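Local coordinates for acinetobacter secreted protease CpaA (Acinetobacter nosocomialis M2, PDB 6O38), which is a secreted zinc metalloprotease, probably exported by the type II secretion system, and is held in complex with its chaperone CpaB, at residues Ser37-Thr49 / Phe82-Gln94. Numbering follows the deposited sequence.
Sequences SLPTNANNSDKIT and FIFNSSQNKWIAQ
The indole of W91 meets the loop of residues 38-46 in the first StcE-type beta-sandwich domain, where strand 79-85 of a beta-hairpin, whose other arm is 90-98, pairs antiparallel with strand 47-52. W91 NE1 gives a hydrogen bond to P39 O at 2.8 Å with an N-H...O angle of 177°; the acceptor lies in the plane of the indole, and NE1 lies in the carbonyl plane, which, together with the packing described next, limits rotation of the indole. Over one face of its five-membered ring comes L38 CD1, 4.0 Å from the centroid; the same methyl also sits over a face of the F82 ring, so L38 joins two aromatics by CH-pi contacts. At the far end of the indole, I48 CD1 reaches W91 CH2 at 3.5 Å, the I48 side chain crossing that of W91 at about a right angle. P39 CG and A42 CB both approach W91 CZ2.

A42 CB also stands over the centre of the F84 ring, 3.7 Å from its centroid and 7° off the normal. CG of F84 lies anti to the backbone N, which directs the ring toward this loop. F84 CD1 in turn lies over a face of the W91 indole.

The backbone sets this register: I48 and F82 form an antiparallel hydrogen-bonded pair with bonds in both directions, K47 and I83 the adjacent non-hydrogen-bonded pair, and F84 N donates to D46 O. On its other side strand 47-52 pairs with strand 22-27 through K47 and T49. Farther out, D46 OD2 takes N43 N from above the carboxylate plane, a bond within the loop that joins N43 to D46. Beyond it N44 OD1 receives S86 N at 3.0 Å, the donor tilted 20° from the amide carbonyl plane.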
ATOM      1  N   SER A  37      16.538 -18.316   7.374  1.00 61.91           N
ATOM      2  CA  SER A  37      17.011 -17.200   8.180  1.00 62.58           C
ATOM      3  C   SER A  37      18.391 -17.526   8.728  1.00 63.01           C
ATOM      4  O   SER A  37      18.732 -18.692   8.945  1.00 63.51           O
ATOM      5  CB  SER A  37      16.047 -16.882   9.329  1.00 64.56           C
ATOM      6  OG  SER A  37      15.972 -17.961  10.244  1.00 66.72           O
ATOM      7  N   LEU A  38      19.187 -16.474   8.949  1.00 64.30           N
ATOM      8  CA  LEU A  38      20.521 -16.561   9.519  1.00 64.59           C
ATOM      9  C   LEU A  38      20.466 -16.370  11.033  1.00 65.73           C
ATOM     10  O   LEU A  38      19.593 -15.661  11.545  1.00 66.73           O
ATOM     11  CB  LEU A  38      21.434 -15.507   8.898  1.00 63.99           C
ATOM     12  CG  LEU A  38      21.647 -15.618   7.387  1.00 63.34           C
ATOM     13  CD1 LEU A  38      22.516 -14.481   6.878  1.00 63.43           C
ATOM     14  CD2 LEU A  38      22.257 -16.965   7.026  1.00 63.86           C
ATOM     15  N   PRO A  39      21.379 -16.994  11.776  1.00 67.78           N
ATOM     16  CA  PRO A  39      21.320 -16.896  13.239  1.00 69.97           C
ATOM     17  C   PRO A  39      21.783 -15.534  13.733  1.00 71.14           C
ATOM     18  O   PRO A  39      22.711 -14.934  13.186  1.00 70.68           O
ATOM     19  CB  PRO A  39      22.264 -18.010  13.704  1.00 69.68           C
ATOM     20  CG  PRO A  39      23.250 -18.133  12.593  1.00 68.11           C
ATOM     21  CD  PRO A  39      22.485 -17.856  11.324  1.00 66.59           C
ATOM     22  N   THR A  40      21.119 -15.049  14.784  1.00 71.67           N
ATOM     23  CA  THR A  40      21.513 -13.785  15.397  1.00 73.54           C
ATOM     24  C   THR A  40      22.775 -13.949  16.234  1.00 74.39           C
ATOM     25  O   THR A  40      23.704 -13.139  16.138  1.00 75.62           O
ATOM     26  CB  THR A  40      20.368 -13.233  16.251  1.00 75.84           C
ATOM     27  OG1 THR A  40      19.758 -14.302  16.985  1.00 76.13           O
ATOM     28  CG2 THR A  40      19.323 -12.561  15.372  1.00 76.08           C
ATOM     29  N   ASN A  41      22.825 -14.990  17.062  1.00 76.42           N
ATOM     30  CA  ASN A  41      24.027 -15.281  17.830  1.00 77.37           C
ATOM     31  C   ASN A  41      25.088 -15.879  16.915  1.00 76.35           C
ATOM     32  O   ASN A  41      24.825 -16.851  16.201  1.00 74.53           O
ATOM     33  CB  ASN A  41      23.700 -16.243  18.972  1.00 77.46           C
ATOM     34  CG  ASN A  41      24.318 -15.819  20.290  1.00 79.65           C
ATOM     35  OD1 ASN A  41      24.724 -14.668  20.457  1.00 81.69           O
ATOM     36  ND2 ASN A  41      24.386 -16.747  21.238  1.00 79.51           N
ATOM     37  N   ALA A  42      26.284 -15.296  16.928  1.00 75.50           N
ATOM     38  CA  ALA A  42      27.365 -15.763  16.067  1.00 75.57           C
ATOM     39  C   ALA A  42      28.672 -15.135  16.525  1.00 79.23           C
ATOM     40  O   ALA A  42      28.683 -14.151  17.269  1.00 81.47           O
ATOM     41  CB  ALA A  42      27.103 -15.428  14.595  1.00 74.00           C
ATOM     42  N   ASN A  43      29.776 -15.723  16.067  1.00 77.91           N
ATOM     43  CA  ASN A  43      31.100 -15.174  16.300  1.00 81.84           C
ATOM     44  C   ASN A  43      31.504 -14.288  15.122  1.00 83.38           C
ATOM     45  O   ASN A  43      30.788 -14.174  14.125  1.00 81.12           O
ATOM     46  CB  ASN A  43      32.108 -16.296  16.539  1.00 82.63           C
ATOM     47  CG  ASN A  43      32.017 -16.869  17.940  1.00 82.48           C
ATOM     48  OD1 ASN A  43      31.076 -17.592  18.268  1.00 79.86           O
ATOM     49  ND2 ASN A  43      32.997 -16.545  18.777  1.00 85.59           N
ATOM     50  N   ASN A  44      32.678 -13.662  15.233  1.00 81.72           N
ATOM     51  CA  ASN A  44      33.037 -12.574  14.326  1.00 84.04           C
ATOM     52  C   ASN A  44      33.130 -13.049  12.879  1.00 82.09           C
ATOM     53  O   ASN A  44      32.352 -12.621  12.021  1.00 79.90           O
ATOM     54  CB  ASN A  44      34.355 -11.938  14.770  1.00 89.64           C
ATOM     55  CG  ASN A  44      34.621 -10.613  14.079  1.00 93.05           C
ATOM     56  OD1 ASN A  44      33.691  -9.905  13.691  1.00 91.36           O
ATOM     57  ND2 ASN A  44      35.895 -10.272  13.922  1.00 98.00           N
ATOM     58  N   SER A  45      34.075 -13.943  12.586  1.00 84.04           N
ATOM     59  CA  SER A  45      34.379 -14.326  11.212  1.00 83.02           C
ATOM     60  C   SER A  45      33.677 -15.613  10.788  1.00 78.58           C
ATOM     61  O   SER A  45      34.214 -16.371   9.972  1.00 78.29           O
ATOM     62  CB  SER A  45      35.890 -14.456  11.020  1.00 87.26           C
ATOM     63  OG  SER A  45      36.523 -13.191  11.114  1.00 91.88           O
ATOM     64  N   ASP A  46      32.486 -15.874  11.320  1.00 82.42           N
ATOM     65  CA  ASP A  46      31.726 -17.042  10.901  1.00 78.54           C
ATOM     66  C   ASP A  46      31.238 -16.872   9.467  1.00 75.63           C
ATOM     67  O   ASP A  46      30.800 -15.789   9.067  1.00 75.14           O
ATOM     68  CB  ASP A  46      30.542 -17.274  11.838  1.00 76.61           C
ATOM     69  CG  ASP A  46      30.972 -17.714  13.225  1.00 78.99           C
ATOM     70  OD1 ASP A  46      32.192 -17.855  13.451  1.00 81.57           O
ATOM     71  OD2 ASP A  46      30.091 -17.921  14.085  1.00 76.97           O
ATOM     72  N   LYS A  47      31.318 -17.950   8.692  1.00 77.36           N
ATOM     73  CA  LYS A  47      30.938 -17.944   7.285  1.00 75.32           C
ATOM     74  C   LYS A  47      29.772 -18.897   7.065  1.00 71.77           C
ATOM     75  O   LYS A  47      29.807 -20.044   7.524  1.00 71.66           O
ATOM     76  CB  LYS A  47      32.119 -18.341   6.394  1.00 77.77           C
ATOM     77  CG  LYS A  47      31.768 -18.456   4.919  1.00 76.50           C
ATOM     78  CD  LYS A  47      32.959 -18.917   4.094  1.00 79.61           C
ATOM     79  CE  LYS A  47      34.086 -17.897   4.124  1.00 83.95           C
ATOM     80  NZ  LYS A  47      35.225 -18.306   3.257  1.00 87.33           N
ATOM     81  N   ILE A  48      28.746 -18.419   6.364  1.00 73.00           N
ATOM     82  CA  ILE A  48      27.588 -19.225   5.995  1.00 70.46           C
ATOM     83  C   ILE A  48      27.386 -19.103   4.492  1.00 69.85           C
ATOM     84  O   ILE A  48      27.377 -17.991   3.952  1.00 70.19           O
ATOM     85  CB  ILE A  48      26.316 -18.788   6.749  1.00 68.89           C
ATOM     86  CG1 ILE A  48      26.412 -19.170   8.227  1.00 69.98           C
ATOM     87  CG2 ILE A  48      25.076 -19.401   6.114  1.00 67.13           C
ATOM     88  CD1 ILE A  48      25.137 -18.920   9.002  1.00 69.35           C
ATOM     89  N   THR A  49      27.232 -20.242   3.818  1.00 69.09           N
ATOM     90  CA  THR A  49      27.007 -20.278   2.380  1.00 69.27           C
ATOM     91  C   THR A  49      25.738 -21.065   2.093  1.00 67.92           C
ATOM     92  O   THR A  49      25.599 -22.208   2.539  1.00 67.98           O
ATOM     93  CB  THR A  49      28.197 -20.903   1.643  1.00 71.71           C
ATOM     94  OG1 THR A  49      29.366 -20.103   1.857  1.00 73.91           O
ATOM     95  CG2 THR A  49      27.915 -20.991   0.151  1.00 72.69           C
ATOM     96  N   PHE A  82      27.708 -15.333   3.251  1.00 70.71           N
ATOM     97  CA  PHE A  82      27.653 -14.296   4.271  1.00 71.08           C
ATOM     98  C   PHE A  82      28.789 -14.488   5.264  1.00 73.78           C
ATOM     99  O   PHE A  82      29.153 -15.621   5.595  1.00 74.04           O
ATOM    100  CB  PHE A  82      26.310 -14.309   5.013  1.00 68.51           C
ATOM    101  CG  PHE A  82      25.129 -13.996   4.142  1.00 66.48           C
ATOM    102  CD1 PHE A  82      24.714 -12.688   3.957  1.00 66.43           C
ATOM    103  CD2 PHE A  82      24.428 -15.011   3.512  1.00 65.05           C
ATOM    104  CE1 PHE A  82      23.626 -12.397   3.157  1.00 64.85           C
ATOM    105  CE2 PHE A  82      23.340 -14.727   2.709  1.00 64.00           C
ATOM    106  CZ  PHE A  82      22.938 -13.417   2.533  1.00 63.83           C
ATOM    107  N   ILE A  83      29.347 -13.375   5.733  1.00 68.70           N
ATOM    108  CA  ILE A  83      30.373 -13.375   6.769  1.00 72.14           C
ATOM    109  C   ILE A  83      29.913 -12.433   7.872  1.00 72.87           C
ATOM    110  O   ILE A  83      29.665 -11.249   7.617  1.00 73.43           O
ATOM    111  CB  ILE A  83      31.748 -12.947   6.228  1.00 76.53           C
ATOM    112  CG1 ILE A  83      32.246 -13.945   5.181  1.00 76.58           C
ATOM    113  CG2 ILE A  83      32.751 -12.821   7.366  1.00 80.57           C
ATOM    114  CD1 ILE A  83      33.621 -13.625   4.637  1.00 81.64           C
ATOM    115  N   PHE A  84      29.795 -12.957   9.090  1.00 73.40           N
ATOM    116  CA  PHE A  84      29.304 -12.168  10.208  1.00 74.74           C
ATOM    117  C   PHE A  84      30.282 -11.040  10.538  1.00 79.52           C
ATOM    118  O   PHE A  84      31.411 -10.984  10.039  1.00 82.07           O
ATOM    119  CB  PHE A  84      29.073 -13.061  11.428  1.00 74.83           C
ATOM    120  CG  PHE A  84      28.182 -12.449  12.474  1.00 75.07           C
ATOM    121  CD1 PHE A  84      26.821 -12.319  12.253  1.00 71.62           C
ATOM    122  CD2 PHE A  84      28.704 -12.013  13.681  1.00 78.18           C
ATOM    123  CE1 PHE A  84      25.999 -11.759  13.213  1.00 72.09           C
ATOM    124  CE2 PHE A  84      27.887 -11.454  14.645  1.00 78.08           C
ATOM    125  CZ  PHE A  84      26.532 -11.327  14.411  1.00 75.27           C
ATOM    126  N   ASN A  85      29.831 -10.123  11.391  1.00 76.94           N
ATOM    127  CA  ASN A  85      30.648  -8.985  11.804  1.00 81.53           C
ATOM    128  C   ASN A  85      30.173  -8.543  13.180  1.00 83.03           C
ATOM    129  O   ASN A  85      29.064  -8.018  13.312  1.00 81.32           O
ATOM    130  CB  ASN A  85      30.550  -7.845  10.795  1.00 81.56           C
ATOM    131  CG  ASN A  85      31.455  -6.680  11.143  1.00 86.93           C
ATOM    132  OD1 ASN A  85      31.096  -5.820  11.947  1.00 88.65           O
ATOM    133  ND2 ASN A  85      32.633  -6.643  10.533  1.00 90.08           N
ATOM    134  N   SER A  86      31.010  -8.754  14.199  1.00 82.87           N
ATOM    135  CA  SER A  86      30.629  -8.378  15.556  1.00 84.53           C
ATOM    136  C   SER A  86      30.579  -6.866  15.734  1.00 88.26           C
ATOM    137  O   SER A  86      29.783  -6.365  16.536  1.00 88.27           O
ATOM    138  CB  SER A  86      31.594  -8.998  16.566  1.00 86.95           C
ATOM    139  OG  SER A  86      31.574 -10.412  16.487  1.00 83.49           O
ATOM    140  N   SER A  87      31.417  -6.126  15.003  1.00 86.81           N
ATOM    141  CA  SER A  87      31.423  -4.672  15.125  1.00 90.23           C
ATOM    142  C   SER A  87      30.114  -4.061  14.638  1.00 86.18           C
ATOM    143  O   SER A  87      29.708  -2.999  15.125  1.00 87.66           O
ATOM    144  CB  SER A  87      32.603  -4.083  14.352  1.00 94.23           C
ATOM    145  OG  SER A  87      33.832  -4.612  14.818  1.00 98.62           O
ATOM    146  N   GLN A  88      29.445  -4.710  13.686  1.00 89.49           N
ATOM    147  CA  GLN A  88      28.169  -4.240  13.171  1.00 85.84           C
ATOM    148  C   GLN A  88      26.999  -5.133  13.556  1.00 81.98           C
ATOM    149  O   GLN A  88      25.847  -4.747  13.323  1.00 79.43           O
ATOM    150  CB  GLN A  88      28.231  -4.114  11.642  1.00 83.66           C
ATOM    151  CG  GLN A  88      29.277  -3.125  11.147  1.00 86.89           C
ATOM    152  CD  GLN A  88      29.519  -3.227   9.654  1.00 84.42           C
ATOM    153  OE1 GLN A  88      29.464  -4.312   9.076  1.00 81.57           O
ATOM    154  NE2 GLN A  88      29.788  -2.091   9.020  1.00 85.49           N
ATOM    155  N   ASN A  89      27.263  -6.307  14.137  1.00 84.65           N
ATOM    156  CA  ASN A  89      26.222  -7.240  14.574  1.00 81.24           C
ATOM    157  C   ASN A  89      25.305  -7.634  13.417  1.00 76.69           C
ATOM    158  O   ASN A  89      24.088  -7.763  13.579  1.00 74.61           O
ATOM    159  CB  ASN A  89      25.416  -6.663  15.741  1.00 82.57           C
ATOM    160  CG  ASN A  89      24.725  -7.736  16.561  1.00 80.98           C
ATOM    161  OD1 ASN A  89      25.132  -8.898  16.553  1.00 79.61           O
ATOM    162  ND2 ASN A  89      23.673  -7.350  17.276  1.00 81.44           N
ATOM    163  N   LYS A  90      25.892  -7.827  12.239  1.00 78.23           N
ATOM    164  CA  LYS A  90      25.141  -8.182  11.043  1.00 73.78           C
ATOM    165  C   LYS A  90      25.965  -9.133  10.188  1.00 72.58           C
ATOM    166  O   LYS A  90      27.195  -9.175  10.276  1.00 75.60           O
ATOM    167  CB  LYS A  90      24.757  -6.940  10.224  1.00 73.22           C
ATOM    168  CG  LYS A  90      23.683  -6.071  10.862  1.00 73.64           C
ATOM    169  CD  LYS A  90      23.459  -4.791  10.072  1.00 73.48           C
ATOM    170  CE  LYS A  90      24.695  -3.906  10.087  1.00 77.05           C
ATOM    171  NZ  LYS A  90      24.437  -2.575   9.471  1.00 77.40           N
ATOM    172  N   TRP A  91      25.267  -9.903   9.355  1.00 72.57           N
ATOM    173  CA  TRP A  91      25.908 -10.775   8.380  1.00 71.38           C
ATOM    174  C   TRP A  91      26.195  -9.976   7.114  1.00 71.33           C
ATOM    175  O   TRP A  91      25.266  -9.510   6.445  1.00 69.23           O
ATOM    176  CB  TRP A  91      25.024 -11.982   8.062  1.00 68.17           C
ATOM    177  CG  TRP A  91      24.944 -12.997   9.163  1.00 68.53           C
ATOM    178  CD1 TRP A  91      24.010 -13.061  10.155  1.00 68.63           C
ATOM    179  CD2 TRP A  91      25.830 -14.104   9.376  1.00 69.22           C
ATOM    180  NE1 TRP A  91      24.260 -14.134  10.975  1.00 69.10           N
ATOM    181  CE2 TRP A  91      25.372 -14.791  10.518  1.00 69.36           C
ATOM    182  CE3 TRP A  91      26.966 -14.579   8.713  1.00 70.14           C
ATOM    183  CZ2 TRP A  91      26.012 -15.926  11.012  1.00 70.03           C
ATOM    184  CZ3 TRP A  91      27.599 -15.706   9.206  1.00 71.02           C
ATOM    185  CH2 TRP A  91      27.122 -16.365  10.345  1.00 70.81           C
ATOM    186  N   ILE A  92      27.474  -9.820   6.788  1.00 69.89           N
ATOM    187  CA  ILE A  92      27.889  -9.076   5.603  1.00 70.92           C
ATOM    188  C   ILE A  92      27.865 -10.010   4.402  1.00 69.56           C
ATOM    189  O   ILE A  92      28.462 -11.093   4.432  1.00 70.18           O
ATOM    190  CB  ILE A  92      29.285  -8.462   5.800  1.00 75.76           C
ATOM    191  CG1 ILE A  92      29.291  -7.535   7.017  1.00 78.29           C
ATOM    192  CG2 ILE A  92      29.714  -7.707   4.551  1.00 77.11           C
ATOM    193  CD1 ILE A  92      30.622  -6.857   7.260  1.00 83.93           C
ATOM    194  N   ALA A  93      27.176  -9.593   3.343  1.00 70.74           N
ATOM    195  CA  ALA A  93      27.039 -10.420   2.153  1.00 70.59           C
ATOM    196  C   ALA A  93      28.276 -10.312   1.271  1.00 75.25           C
ATOM    197  O   ALA A  93      28.877  -9.240   1.141  1.00 77.26           O
ATOM    198  CB  ALA A  93      25.797 -10.012   1.361  1.00 67.53           C
ATOM    199  N   GLN A  94      28.652 -11.434   0.661  1.00 72.76           N
ATOM    200  CA  GLN A  94      29.791 -11.517  -0.251  1.00 73.19           C
ATOM    201  C   GLN A  94      29.238 -11.800  -1.647  1.00 72.86           C
ATOM    202  O   GLN A  94      29.102 -12.955  -2.053  1.00 73.56           O
ATOM    203  CB  GLN A  94      30.775 -12.596   0.196  1.00 74.89           C
ATOM    204  CG  GLN A  94      31.124 -12.549   1.677  1.00 74.94           C
ATOM    205  CD  GLN A  94      31.958 -11.337   2.044  1.00 74.84           C
ATOM    206  OE1 GLN A  94      32.799 -10.888   1.264  1.00 75.52           O
ATOM    207  NE2 GLN A  94      31.728 -10.800   3.237  1.00 73.67           N
TER